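Local coordinates for DNA topoisomerase 2-associated protein PAT1 (Saccharomyces cerevisiae, PDB 5LMG) that activates mRNA decapping and represses translation in yeast, its C-terminal domain directly binding the decapping enzyme Dcp2 and the exonuclease Xrn1, at residues S245-I250 with I297-D302; L252-R257 with M272-I277. The protein carries 2 engineered substitutions. All coordinates share one frame; numbering follows the deposited sequence.

Contact 1 (S245-I250 with I297-D302); sequences SLESKI and IDEVRD. With EDO (1,2-ethanediol), chain F.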
ATOM      1  N   SER A 245       6.113 -12.707 -11.080  1.00 44.62           N
ATOM      2  CA  SER A 245       4.897 -13.041 -10.335  1.00 44.84           C
ATOM      3  C   SER A 245       3.682 -12.151 -10.681  1.00 48.79           C
ATOM      4  O   SER A 245       2.555 -12.569 -10.431  1.00 48.95           O
ATOM      5  CB  SER A 245       5.154 -13.045  -8.829  1.00 47.46           C
ATOM      6  OG  SER A 245       5.506 -11.758  -8.350  1.00 56.07           O
ATOM      7  N   LEU A 246       3.916 -10.957 -11.278  1.00 44.61           N
ATOM      8  CA  LEU A 246       2.888  -9.980 -11.658  1.00 43.80           C
ATOM      9  C   LEU A 246       2.519  -9.961 -13.128  1.00 46.57           C
ATOM     10  O   LEU A 246       1.412  -9.521 -13.465  1.00 45.60           O
ATOM     11  CB  LEU A 246       3.319  -8.560 -11.246  1.00 43.73           C
ATOM     12  CG  LEU A 246       3.414  -8.286  -9.750  1.00 48.76           C
ATOM     13  CD1 LEU A 246       4.060  -6.932  -9.488  1.00 48.49           C
ATOM     14  CD2 LEU A 246       2.056  -8.393  -9.094  1.00 52.88           C
ATOM     15  N   GLU A 247       3.442 -10.401 -14.010  1.00 42.49           N
ATOM     16  CA  GLU A 247       3.249 -10.383 -15.456  1.00 42.01           C
ATOM     17  C   GLU A 247       1.952 -11.060 -15.871  1.00 46.03           C
ATOM     18  O   GLU A 247       1.625 -12.122 -15.340  1.00 46.22           O
ATOM     19  CB  GLU A 247       4.465 -11.001 -16.161  1.00 43.43           C
ATOM     20  CG  GLU A 247       4.585 -10.582 -17.609  1.00 52.40           C
ATOM     21  CD  GLU A 247       5.836 -11.107 -18.284  1.00 69.08           C
ATOM     22  OE1 GLU A 247       6.486 -12.016 -17.717  1.00 59.07           O
ATOM     23  OE2 GLU A 247       6.149 -10.634 -19.399  1.00 61.27           O
ATOM     24  N   SER A 248       1.199 -10.406 -16.783  1.00 42.94           N
ATOM     25  CA  SER A 248      -0.141 -10.782 -17.297  1.00 43.50           C
ATOM     26  C   SER A 248      -1.294 -10.556 -16.264  1.00 46.77           C
ATOM     27  O   SER A 248      -2.463 -10.768 -16.606  1.00 46.49           O
ATOM     28  CB  SER A 248      -0.166 -12.205 -17.860  1.00 47.13           C
ATOM     29  OG  SER A 248      -0.376 -13.160 -16.833  1.00 55.98           O
ATOM     30  N   LYS A 249      -0.966 -10.109 -15.020  1.00 42.65           N
ATOM     31  CA  LYS A 249      -1.929  -9.864 -13.937  1.00 42.25           C
ATOM     32  C   LYS A 249      -1.898  -8.410 -13.393  1.00 44.45           C
ATOM     33  O   LYS A 249      -2.601  -8.122 -12.425  1.00 42.52           O
ATOM     34  CB  LYS A 249      -1.707 -10.880 -12.791  1.00 45.06           C
ATOM     35  CG  LYS A 249      -1.974 -12.337 -13.189  1.00 56.56           C
ATOM     36  CD  LYS A 249      -1.314 -13.350 -12.256  1.00 65.66           C
ATOM     37  CE  LYS A 249       0.123 -13.656 -12.623  1.00 73.66           C
ATOM     38  NZ  LYS A 249       0.695 -14.739 -11.781  1.00 78.49           N
ATOM     39  N   ILE A 250      -1.100  -7.501 -14.021  1.00 41.29           N
ATOM     40  CA  ILE A 250      -0.931  -6.093 -13.612  1.00 41.67           C
ATOM     41  C   ILE A 250      -2.283  -5.326 -13.539  1.00 46.03           C
ATOM     42  O   ILE A 250      -2.488  -4.558 -12.596  1.00 45.29           O
ATOM     43  CB  ILE A 250       0.142  -5.343 -14.469  1.00 44.45           C
ATOM     44  CG1 ILE A 250       1.544  -5.984 -14.275  1.00 45.32           C
ATOM     45  CG2 ILE A 250       0.203  -3.836 -14.126  1.00 44.29           C
ATOM     46  CD1 ILE A 250       2.619  -5.654 -15.410  1.00 46.92           C
ATOM     47  N   ILE A 297       2.977  -0.552 -19.428  1.00 39.62           N
ATOM     48  CA  ILE A 297       2.183   0.362 -20.269  1.00 40.55           C
ATOM     49  C   ILE A 297       1.112  -0.424 -21.024  1.00 45.27           C
ATOM     50  O   ILE A 297      -0.045  -0.004 -21.054  1.00 44.88           O
ATOM     51  CB  ILE A 297       3.085   1.193 -21.257  1.00 45.27           C
ATOM     52  CG1 ILE A 297       3.677   2.445 -20.586  1.00 46.33           C
ATOM     53  CG2 ILE A 297       2.325   1.606 -22.546  1.00 48.87           C
ATOM     54  CD1 ILE A 297       2.715   3.713 -20.535  1.00 59.33           C
ATOM     55  N   ASP A 298       1.506  -1.567 -21.643  1.00 41.41           N
ATOM     56  CA  ASP A 298       0.571  -2.391 -22.397  1.00 40.54           C
ATOM     57  C   ASP A 298      -0.566  -2.915 -21.492  1.00 41.88           C
ATOM     58  O   ASP A 298      -1.733  -2.848 -21.871  1.00 41.17           O
ATOM     59  CB  ASP A 298       1.312  -3.562 -23.087  1.00 41.65           C
ATOM     60  CG  ASP A 298       0.380  -4.414 -23.897  1.00 47.26           C
ATOM     61  OD1 ASP A 298      -0.247  -3.878 -24.833  1.00 48.70           O
ATOM     62  OD2 ASP A 298       0.171  -5.581 -23.517  1.00 55.72           O
ATOM     63  N   GLU A 299      -0.209  -3.426 -20.303  1.00 37.15           N
ATOM     64  CA  GLU A 299      -1.157  -4.035 -19.375  1.00 37.05           C
ATOM     65  C   GLU A 299      -2.145  -3.041 -18.759  1.00 41.42           C
ATOM     66  O   GLU A 299      -3.273  -3.429 -18.460  1.00 41.78           O
ATOM     67  CB  GLU A 299      -0.440  -4.868 -18.295  1.00 37.84           C
ATOM     68  CG  GLU A 299       0.079  -6.198 -18.844  1.00 47.60           C
ATOM     69  CD  GLU A 299       0.461  -7.266 -17.833  1.00 62.24           C
ATOM     70  OE1 GLU A 299      -0.305  -7.494 -16.866  1.00 45.47           O
ATOM     71  OE2 GLU A 299       1.500  -7.929 -18.052  1.00 54.52           O
ATOM     72  N   VAL A 300      -1.749  -1.759 -18.622  1.00 38.16           N
ATOM     73  CA  VAL A 300      -2.594  -0.735 -18.003  1.00 37.21           C
ATOM     74  C   VAL A 300      -3.080   0.323 -18.997  1.00 41.35           C
ATOM     75  O   VAL A 300      -3.696   1.292 -18.567  1.00 40.13           O
ATOM     76  CB  VAL A 300      -1.932  -0.086 -16.745  1.00 39.21           C
ATOM     77  CG1 VAL A 300      -1.534  -1.140 -15.717  1.00 38.15           C
ATOM     78  CG2 VAL A 300      -0.760   0.824 -17.103  1.00 39.01           C
ATOM     79  N   ARG A 301      -2.805   0.145 -20.313  1.00 39.71           N
ATOM     80  CA  ARG A 301      -3.217   1.077 -21.375  1.00 39.84           C
ATOM     81  C   ARG A 301      -4.688   1.481 -21.273  1.00 41.49           C
ATOM     82  O   ARG A 301      -4.989   2.671 -21.373  1.00 39.98           O
ATOM     83  CB  ARG A 301      -2.891   0.516 -22.772  1.00 41.03           C
ATOM     84  CG  ARG A 301      -3.399   1.389 -23.935  1.00 46.71           C
ATOM     85  CD  ARG A 301      -2.985   0.904 -25.326  1.00 49.68           C
ATOM     86  NE  ARG A 301      -3.370  -0.489 -25.537  1.00 50.07           N
ATOM     87  CZ  ARG A 301      -2.523  -1.511 -25.503  1.00 61.35           C
ATOM     88  NH1 ARG A 301      -1.219  -1.299 -25.355  1.00 43.62           N
ATOM     89  NH2 ARG A 301      -2.968  -2.751 -25.640  1.00 53.86           N
ATOM     90  N   ASP A 302      -5.593   0.501 -21.074  1.00 38.65           N
ATOM     91  CA  ASP A 302      -7.029   0.781 -20.946  1.00 39.43           C
ATOM     92  C   ASP A 302      -7.349   1.609 -19.682  1.00 41.93           C
ATOM     93  O   ASP A 302      -8.257   2.438 -19.705  1.00 39.98           O
ATOM     94  CB  ASP A 302      -7.856  -0.509 -21.037  1.00 41.33           C
ATOM     95  CG  ASP A 302      -7.732  -1.252 -22.367  1.00 53.53           C
ATOM     96  OD1 ASP A 302      -7.512  -0.583 -23.414  1.00 51.98           O
ATOM     97  OD2 ASP A 302      -7.856  -2.501 -22.363  1.00 62.32           O
TER
HETATM   98  C1  EDO F 802     -11.100   0.524 -24.368  1.00 57.28           C
HETATM   99  O1  EDO F 802      -9.778   1.005 -24.137  1.00 56.35           O
HETATM  100  C2  EDO F 802     -11.623  -0.231 -23.131  1.00 58.13           C
HETATM  101  O2  EDO F 802     -10.960  -1.479 -23.039  1.00 60.90           O
HETATM  102  O   HOH W   1      -3.058  -7.515 -16.982  1.00 47.71           O
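The carboxylate of Glu299 reaches from helix 290-322 into the turn that follows helix 234-246 and takes two backbone N-H groups, one on each oxygen. Ser248 N donates to Glu299 OE2 at 2.8 Å, meeting it on the syn side with an N-H...O angle of 153°. Ile250 N donates to Glu299 OE1 at 3.0 Å, nearly in line with the C-O bond. Between these two donors the chain passes through Lys249, whose own N bonds back to Leu246 O and closes a type II turn. The two bonds together fix the rotation of the carboxylate and are likely to stabilise its negative charge.

The tight part lies on the Ile250 side. There Ile250 CB stands 3.3 Å from Glu299 OE1, CD1 comes within 3.6 Å of Glu299 CD, and CG2, anti to the backbone N, packs on Val300 CG1, also at 3.6 Å. The looser side is the exposed turn at Ser248: its CB points away from the helix, its OG turns back to Glu247 O, and a water bridges from Glu299 OE1 to Ser248 O, the second bond being weak.

Inward, Ile250 and Val300 both rest on Leu281 of helix 275-286, while Leu246 packs on Phe280 of that helix and on Val194 of helix 194-197. On helix 290-322, Ile297, Asp298 and Arg301 lie against the bound Dcp2 peptide.

Contact 2 (L252-R257 with M272-I277); sequences LIFPPR and MDEAYI. With EDO (1,2-ethanediol), chain H.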
ATOM      1  N   LEU A 252      -5.142  -6.407 -12.615  1.00 43.36           N
ATOM      2  CA  LEU A 252      -5.885  -6.849 -11.419  1.00 42.71           C
ATOM      3  C   LEU A 252      -5.673  -5.955 -10.176  1.00 45.67           C
ATOM      4  O   LEU A 252      -6.390  -6.096  -9.187  1.00 45.57           O
ATOM      5  CB  LEU A 252      -5.600  -8.325 -11.095  1.00 42.71           C
ATOM      6  CG  LEU A 252      -5.900  -9.361 -12.196  1.00 48.17           C
ATOM      7  CD1 LEU A 252      -5.582 -10.767 -11.699  1.00 48.50           C
ATOM      8  CD2 LEU A 252      -7.366  -9.291 -12.673  1.00 50.78           C
ATOM      9  N   ILE A 253      -4.716  -5.020 -10.237  1.00 40.84           N
ATOM     10  CA  ILE A 253      -4.474  -4.059  -9.162  1.00 39.58           C
ATOM     11  C   ILE A 253      -5.612  -3.000  -9.114  1.00 42.74           C
ATOM     12  O   ILE A 253      -5.806  -2.372  -8.076  1.00 42.36           O
ATOM     13  CB  ILE A 253      -3.050  -3.439  -9.214  1.00 41.95           C
ATOM     14  CG1 ILE A 253      -2.911  -2.393 -10.350  1.00 41.56           C
ATOM     15  CG2 ILE A 253      -1.948  -4.523  -9.280  1.00 43.23           C
ATOM     16  CD1 ILE A 253      -1.554  -1.686 -10.413  1.00 46.74           C
ATOM     17  N   PHE A 254      -6.356  -2.820 -10.237  1.00 38.71           N
ATOM     18  CA  PHE A 254      -7.492  -1.884 -10.339  1.00 39.12           C
ATOM     19  C   PHE A 254      -8.769  -2.660  -9.951  1.00 44.25           C
ATOM     20  O   PHE A 254      -9.132  -3.598 -10.662  1.00 43.85           O
ATOM     21  CB  PHE A 254      -7.603  -1.297 -11.760  1.00 40.40           C
ATOM     22  CG  PHE A 254      -6.484  -0.361 -12.154  1.00 41.30           C
ATOM     23  CD1 PHE A 254      -5.295  -0.853 -12.683  1.00 43.54           C
ATOM     24  CD2 PHE A 254      -6.620   1.018 -11.996  1.00 42.30           C
ATOM     25  CE1 PHE A 254      -4.254   0.017 -13.043  1.00 43.84           C
ATOM     26  CE2 PHE A 254      -5.588   1.889 -12.369  1.00 44.19           C
ATOM     27  CZ  PHE A 254      -4.414   1.383 -12.904  1.00 42.07           C
ATOM     28  N   PRO A 255      -9.417  -2.339  -8.798  1.00 41.54           N
ATOM     29  CA  PRO A 255     -10.608  -3.109  -8.376  1.00 42.43           C
ATOM     30  C   PRO A 255     -11.822  -2.945  -9.295  1.00 45.98           C
ATOM     31  O   PRO A 255     -11.904  -1.928  -9.998  1.00 44.39           O
ATOM     32  CB  PRO A 255     -10.909  -2.573  -6.964  1.00 43.63           C
ATOM     33  CG  PRO A 255      -9.676  -1.850  -6.541  1.00 47.55           C
ATOM     34  CD  PRO A 255      -9.098  -1.292  -7.813  1.00 43.03           C
ATOM     35  N   PRO A 256     -12.774  -3.918  -9.302  1.00 43.28           N
ATOM     36  CA  PRO A 256     -13.978  -3.759 -10.134  1.00 44.01           C
ATOM     37  C   PRO A 256     -14.811  -2.560  -9.697  1.00 48.08           C
ATOM     38  O   PRO A 256     -14.712  -2.095  -8.557  1.00 46.30           O
ATOM     39  CB  PRO A 256     -14.757  -5.066  -9.924  1.00 46.27           C
ATOM     40  CG  PRO A 256     -13.829  -5.988  -9.220  1.00 50.58           C
ATOM     41  CD  PRO A 256     -12.844  -5.153  -8.498  1.00 45.22           C
ATOM     42  N   ARG A 257     -15.612  -2.056 -10.624  1.00 45.81           N
ATOM     43  CA  ARG A 257     -16.466  -0.902 -10.419  1.00 46.38           C
ATOM     44  C   ARG A 257     -17.512  -1.098  -9.324  1.00 49.61           C
ATOM     45  O   ARG A 257     -17.830  -0.148  -8.608  1.00 48.96           O
ATOM     46  CB  ARG A 257     -17.135  -0.569 -11.738  1.00 51.54           C
ATOM     47  CG  ARG A 257     -17.073   0.898 -12.116  1.00 68.11           C
ATOM     48  CD  ARG A 257     -18.253   1.670 -11.571  1.00 79.57           C
ATOM     49  NE  ARG A 257     -19.493   0.897 -11.637  1.00 87.47           N
ATOM     50  CZ  ARG A 257     -20.702   1.407 -11.454  1.00 99.23           C
ATOM     51  NH1 ARG A 257     -21.773   0.627 -11.513  1.00 84.78           N
ATOM     52  NH2 ARG A 257     -20.851   2.698 -11.175  1.00 83.50           N
ATOM     53  N   MET A 272     -13.427   7.527  -6.608  1.00 54.50           N
ATOM     54  CA  MET A 272     -12.621   6.545  -5.885  1.00 54.20           C
ATOM     55  C   MET A 272     -11.159   7.003  -5.923  1.00 56.28           C
ATOM     56  O   MET A 272     -10.657   7.330  -6.998  1.00 56.88           O
ATOM     57  CB  MET A 272     -12.784   5.145  -6.505  1.00 56.72           C
ATOM     58  CG  MET A 272     -12.151   4.038  -5.696  1.00 59.95           C
ATOM     59  SD  MET A 272     -13.108   3.619  -4.218  1.00 63.79           S
ATOM     60  CE  MET A 272     -12.311   2.108  -3.761  1.00 60.03           C
ATOM     61  N   ASP A 273     -10.504   7.095  -4.753  1.00 51.30           N
ATOM     62  CA  ASP A 273      -9.097   7.507  -4.688  1.00 50.48           C
ATOM     63  C   ASP A 273      -8.214   6.335  -5.146  1.00 50.95           C
ATOM     64  O   ASP A 273      -8.122   5.317  -4.453  1.00 49.98           O
ATOM     65  CB  ASP A 273      -8.707   7.988  -3.278  1.00 52.23           C
ATOM     66  CG  ASP A 273      -7.390   8.749  -3.183  1.00 66.12           C
ATOM     67  OD1 ASP A 273      -6.563   8.639  -4.117  1.00 66.60           O
ATOM     68  OD2 ASP A 273      -7.175   9.433  -2.159  1.00 73.82           O
ATOM     69  N   GLU A 274      -7.597   6.479  -6.332  1.00 46.03           N
ATOM     70  CA  GLU A 274      -6.728   5.444  -6.890  1.00 45.22           C
ATOM     71  C   GLU A 274      -5.263   5.898  -7.001  1.00 45.61           C
ATOM     72  O   GLU A 274      -4.466   5.247  -7.705  1.00 41.64           O
ATOM     73  CB  GLU A 274      -7.288   4.906  -8.223  1.00 46.63           C
ATOM     74  CG  GLU A 274      -8.563   4.097  -8.016  1.00 56.90           C
ATOM     75  CD  GLU A 274      -9.028   3.172  -9.125  1.00 71.91           C
ATOM     76  OE1 GLU A 274      -8.772   3.476 -10.311  1.00 62.01           O
ATOM     77  OE2 GLU A 274      -9.705   2.169  -8.806  1.00 67.88           O
ATOM     78  N   ALA A 275      -4.896   6.976  -6.253  1.00 42.16           N
ATOM     79  CA  ALA A 275      -3.535   7.538  -6.197  1.00 42.17           C
ATOM     80  C   ALA A 275      -2.491   6.493  -5.805  1.00 44.42           C
ATOM     81  O   ALA A 275      -1.427   6.451  -6.423  1.00 42.81           O
ATOM     82  CB  ALA A 275      -3.474   8.727  -5.250  1.00 43.36           C
ATOM     83  N   TYR A 276      -2.821   5.616  -4.824  1.00 40.40           N
ATOM     84  CA  TYR A 276      -1.949   4.525  -4.363  1.00 40.22           C
ATOM     85  C   TYR A 276      -1.661   3.490  -5.493  1.00 41.40           C
ATOM     86  O   TYR A 276      -0.626   2.828  -5.448  1.00 39.51           O
ATOM     87  CB  TYR A 276      -2.551   3.826  -3.121  1.00 41.20           C
ATOM     88  CG  TYR A 276      -3.740   2.939  -3.420  1.00 43.17           C
ATOM     89  CD1 TYR A 276      -4.996   3.485  -3.671  1.00 45.44           C
ATOM     90  CD2 TYR A 276      -3.613   1.551  -3.445  1.00 43.76           C
ATOM     91  CE1 TYR A 276      -6.090   2.676  -3.974  1.00 47.60           C
ATOM     92  CE2 TYR A 276      -4.703   0.730  -3.742  1.00 44.51           C
ATOM     93  CZ  TYR A 276      -5.943   1.300  -3.992  1.00 50.57           C
ATOM     94  OH  TYR A 276      -7.032   0.522  -4.289  1.00 50.26           O
ATOM     95  N   ILE A 277      -2.587   3.334  -6.470  1.00 37.19           N
ATOM     96  CA  ILE A 277      -2.396   2.402  -7.597  1.00 36.92           C
ATOM     97  C   ILE A 277      -1.347   2.979  -8.543  1.00 40.20           C
ATOM     98  O   ILE A 277      -0.425   2.264  -8.940  1.00 37.66           O
ATOM     99  CB  ILE A 277      -3.722   2.043  -8.336  1.00 40.10           C
ATOM    100  CG1 ILE A 277      -4.744   1.388  -7.379  1.00 40.14           C
ATOM    101  CG2 ILE A 277      -3.432   1.140  -9.546  1.00 41.83           C
ATOM    102  CD1 ILE A 277      -6.176   1.213  -7.925  1.00 40.83           C
TER
HETATM  103  C1  EDO H 804     -11.289   1.669 -12.735  1.00 66.28           C
HETATM  104  O1  EDO H 804     -10.105   2.453 -12.793  1.00 65.04           O
HETATM  105  C2  EDO H 804     -10.966   0.308 -12.077  1.00 67.62           C
HETATM  106  O2  EDO H 804     -10.672   0.449 -10.683  1.00 65.39           O
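Ile277, in the first turn of helix 275-286, packs into the loop that leads to helix 257-267, touching Ile253, Phe254 and Pro255. Beyond CB its side chain forks. CG2, anti to the backbone N, sits over one face of the Phe254 ring, 3.6 Å from the centroid and 18° off the normal, a CH-pi contact displaced toward CZ. The same methyl meets Ile253 CD1 at 3.5 Å, where the two isoleucine side chains run past each other in opposite directions. On the other branch CG1 lies 4.0 Å from Ile253 O, and the terminal CD1 of Ile277 reaches both that oxygen and Pro255 CD, the latter at 3.9 Å.

The Phe254 ring is also approached at its edge, near its plane, by Glu274 OE1, 3.7 Å from CD2. Glu274 OE2 meets Pro255 CD tip to tip, and a 1,2-ethanediol, probably from the crystallisation liquor, lies beside this carboxylate, with its O2 2.8 Å from Pro255 O. An alanine in place of Phe254 would probably open a gap over Ile277 CG2 and leave Trp278 without its edge-to-face ring partner.

Glu274 occupies the N-cap position of helix 275-286. One residue earlier, Asp273 OD1 accepts from Ala275 N in an Asx turn and forms a salt bridge to Lys344. The apolar loop before helix 257-267 thus packs on the first turn of helix 275-286, bringing together the chain on the two sides of helix 257-267 in a largely helical domain whose family belongs to the TPR clan.

Both contacts are partly buried and make use of the chain between helices 234-246 and 257-267, which meets helix 290-322 in contact 1 and the start of helix 275-286 in contact 2. They join where Val300 CG1 of contact 1 packs on Phe254 CE1 of contact 2, and Leu281 touches side chains of both. Contact 2 is nested along the chain within the loop that contact 1 closes; its centre lies about 12 Å from the centre of the chain, against about 19 Å for contact 1, and it relies on apolar packing. The outer contact 1 instead pairs a carboxylate with backbone N-H groups, on a helix that also carries the Dcp2 peptide.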